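PDB 2Z5L: tylactone synthase starter module and modules 1 & 2 from Streptomyces fradiae, which probably uses NADPH to reduce a beta-keto group of the growing tylactone chain, setting the chirality of the resulting alcohol. Local coordinates for residues G65-R73 with L217-A225. Residues are numbered along the deposited sequence; the frame is centred on the assembly and turned at random.
Sequences GLTTVLSER and LELAAAVLA
G65 lies under the isobutyl end of L217, where helix 60-71 crosses helix 214-224 in the first Rossmann-like half of the ketoreductase, a region that in polyketide ketoreductases is generally regarded as structural and not catalytic. The case illustrates how two helices on one face of a sheet pack directly against each other: the short axes approach to 9.1 Å at a crossing angle of -53°, with A221 among the residues of closest backbone approach. Having no side chain, G65 lets L217 lie against its main chain, with CD1 3.8 Å from G65 C. L66 follows, its CD2 meeting L217 CD2 at 3.8 Å as the two leucines cross at about a right angle; its other neighbours include L52 and L145 on the strands beneath.

V69 points toward the partner helix and divides its methyls between neighbours there. CG1, set opposite the backbone N (chi1 -176°), reaches A221 CB at 3.5 Å and also comes close to E218 OE1, while CG2 rests 3.8 Å from L217 CB. The next residue, L70, one turn on from L66, sends CD2 across L224, 3.5 Å from CD1, tighter than the usual contact between two methyl carbons. C50 and L52 lie under L70, and W143 and I184 under L224, so this apolar layer continues into the sheet.

The chain then leaves the helix, and R73 closes the solvent side of the interface with an extended arm. Its CD and NE pass close to A221 CB, and one face of the guanidinium lies, offset toward its rim, over the A221-A222 peptide, presenting its edge to E218. The salt bridge is loose, its bonds long and bent; the guanidinium and carboxylate planes lie 31° apart, and one oxygen, E218 OE1, accepts weak hydrogen bonds from R73 NE at 3.3 Å and R73 NH2 at 3.4 Å.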
loop_
_atom_site.group_PDB
_atom_site.type_symbol
_atom_site.label_atom_id
_atom_site.label_comp_id
_atom_site.label_asym_id
_atom_site.label_seq_id
_atom_site.Cartn_x
_atom_site.Cartn_y
_atom_site.Cartn_z
ATOM N N GLY A 65 15.652 24.209 -10.503
ATOM C CA GLY A 65 14.398 24.811 -10.101
ATOM C C GLY A 65 14.181 24.726 -8.602
ATOM O O GLY A 65 13.820 25.722 -7.980
ATOM N N LEU A 66 14.398 23.549 -8.014
ATOM C CA LEU A 66 14.209 23.366 -6.569
ATOM C C LEU A 66 15.176 24.194 -5.735
ATOM O O LEU A 66 14.789 24.785 -4.730
ATOM C CB LEU A 66 14.364 21.890 -6.183
ATOM C CG LEU A 66 13.198 20.924 -6.438
ATOM C CD1 LEU A 66 13.603 19.520 -6.010
ATOM C CD2 LEU A 66 11.961 21.376 -5.655
ATOM N N THR A 67 16.439 24.218 -6.149
ATOM C CA THR A 67 17.463 24.978 -5.441
ATOM C C THR A 67 17.014 26.426 -5.255
ATOM O O THR A 67 17.103 26.983 -4.159
ATOM C CB THR A 67 18.795 24.953 -6.222
ATOM O OG1 THR A 67 18.527 25.097 -7.622
ATOM C CG2 THR A 67 19.525 23.638 -5.996
ATOM N N THR A 68 16.515 27.023 -6.332
ATOM C CA THR A 68 16.053 28.408 -6.310
ATOM C C THR A 68 14.907 28.614 -5.324
ATOM O O THR A 68 14.983 29.454 -4.425
ATOM C CB THR A 68 15.575 28.850 -7.708
ATOM O OG1 THR A 68 16.593 28.558 -8.673
ATOM C CG2 THR A 68 15.283 30.345 -7.723
ATOM N N VAL A 69 13.841 27.841 -5.506
ATOM C CA VAL A 69 12.667 27.934 -4.649
ATOM C C VAL A 69 13.023 27.750 -3.173
ATOM O O VAL A 69 12.576 28.516 -2.317
ATOM C CB VAL A 69 11.612 26.880 -5.048
ATOM C CG1 VAL A 69 10.361 27.057 -4.209
ATOM C CG2 VAL A 69 11.282 27.008 -6.527
ATOM N N LEU A 70 13.834 26.735 -2.881
ATOM C CA LEU A 70 14.245 26.451 -1.510
ATOM C C LEU A 70 15.105 27.565 -0.901
ATOM O O LEU A 70 14.880 27.983 0.237
ATOM C CB LEU A 70 15.005 25.119 -1.449
ATOM C CG LEU A 70 14.197 23.854 -1.750
ATOM C CD1 LEU A 70 15.116 22.640 -1.783
ATOM C CD2 LEU A 70 13.120 23.681 -0.695
ATOM N N SER A 71 16.092 28.037 -1.660
ATOM C CA SER A 71 16.979 29.099 -1.193
ATOM C C SER A 71 16.191 30.366 -0.884
ATOM O O SER A 71 16.468 31.055 0.101
ATOM C CB SER A 71 18.049 29.408 -2.244
ATOM O OG SER A 71 18.972 28.340 -2.367
ATOM N N GLU A 72 15.213 30.676 -1.725
ATOM C CA GLU A 72 14.400 31.859 -1.499
ATOM C C GLU A 72 13.564 31.685 -0.239
ATOM O O GLU A 72 12.636 32.455 0.005
ATOM C CB GLU A 72 13.476 32.113 -2.686
ATOM C CG GLU A 72 14.197 32.415 -3.985
ATOM C CD GLU A 72 13.237 32.797 -5.092
ATOM O OE1 GLU A 72 12.321 32.000 -5.388
ATOM O OE2 GLU A 72 13.399 33.897 -5.663
ATOM N N ARG A 73 13.892 30.674 0.559
ATOM C CA ARG A 73 13.165 30.409 1.797
ATOM C C ARG A 73 14.119 30.243 2.963
ATOM O O ARG A 73 13.748 29.723 4.019
ATOM C CB ARG A 73 12.306 29.157 1.648
ATOM C CG ARG A 73 11.146 29.348 0.704
ATOM C CD ARG A 73 10.397 28.059 0.499
ATOM N NE ARG A 73 9.082 28.310 -0.072
ATOM C CZ ARG A 73 8.066 28.829 0.607
ATOM N NH1 ARG A 73 8.214 29.148 1.886
ATOM N NH2 ARG A 73 6.905 29.037 0.001
ATOM N N LEU A 217 6.622 24.029 -7.858
ATOM C CA LEU A 217 7.811 23.878 -7.035
ATOM C C LEU A 217 7.693 24.764 -5.800
ATOM O O LEU A 217 8.148 24.400 -4.719
ATOM C CB LEU A 217 9.059 24.261 -7.823
ATOM C CG LEU A 217 9.392 23.377 -9.020
ATOM C CD1 LEU A 217 10.626 23.928 -9.697
ATOM C CD2 LEU A 217 9.619 21.932 -8.566
ATOM N N GLU A 218 7.066 25.923 -5.969
ATOM C CA GLU A 218 6.885 26.861 -4.870
ATOM C C GLU A 218 6.089 26.209 -3.750
ATOM O O GLU A 218 6.541 26.166 -2.602
ATOM C CB GLU A 218 6.157 28.114 -5.356
ATOM C CG GLU A 218 6.949 29.407 -5.190
ATOM C CD GLU A 218 7.302 29.703 -3.740
ATOM O OE1 GLU A 218 8.143 28.975 -3.165
ATOM O OE2 GLU A 218 6.729 30.665 -3.171
ATOM N N LEU A 219 4.905 25.705 -4.087
ATOM C CA LEU A 219 4.043 25.045 -3.107
ATOM C C LEU A 219 4.818 23.936 -2.392
ATOM O O LEU A 219 4.735 23.791 -1.167
ATOM C CB LEU A 219 2.804 24.452 -3.799
ATOM C CG LEU A 219 1.839 25.407 -4.512
ATOM C CD1 LEU A 219 0.769 24.609 -5.252
ATOM C CD2 LEU A 219 1.201 26.343 -3.509
ATOM N N ALA A 220 5.578 23.169 -3.170
ATOM C CA ALA A 220 6.378 22.068 -2.641
ATOM C C ALA A 220 7.251 22.534 -1.485
ATOM O O ALA A 220 7.254 21.938 -0.412
ATOM C CB ALA A 220 7.250 21.486 -3.747
ATOM N N ALA A 221 7.994 23.608 -1.717
ATOM C CA ALA A 221 8.872 24.165 -0.700
ATOM C C ALA A 221 8.073 24.558 0.529
ATOM O O ALA A 221 8.539 24.407 1.661
ATOM C CB ALA A 221 9.601 25.379 -1.249
ATOM N N ALA A 222 6.869 25.075 0.307
ATOM C CA ALA A 222 6.016 25.489 1.414
ATOM C C ALA A 222 5.738 24.303 2.325
ATOM O O ALA A 222 5.793 24.419 3.549
ATOM C CB ALA A 222 4.713 26.056 0.880
ATOM N N VAL A 223 5.439 23.161 1.717
ATOM C CA VAL A 223 5.153 21.946 2.472
ATOM C C VAL A 223 6.346 21.586 3.342
ATOM O O VAL A 223 6.188 21.198 4.493
ATOM C CB VAL A 223 4.861 20.761 1.532
ATOM C CG1 VAL A 223 4.502 19.530 2.344
ATOM C CG2 VAL A 223 3.745 21.120 0.573
ATOM N N LEU A 224 7.541 21.713 2.780
ATOM C CA LEU A 224 8.757 21.393 3.513
ATOM C C LEU A 224 8.913 22.291 4.732
ATOM O O LEU A 224 9.297 21.834 5.809
ATOM C CB LEU A 224 9.968 21.545 2.598
ATOM C CG LEU A 224 9.938 20.663 1.347
ATOM C CD1 LEU A 224 11.027 21.106 0.390
ATOM C CD2 LEU A 224 10.109 19.207 1.734
ATOM N N ALA A 225 8.604 23.571 4.557
ATOM C CA ALA A 225 8.713 24.542 5.638
ATOM C C ALA A 225 7.357 24.811 6.278
ATOM O O ALA A 225 7.169 25.827 6.949
ATOM C CB ALA A 225 9.307 25.841 5.109
#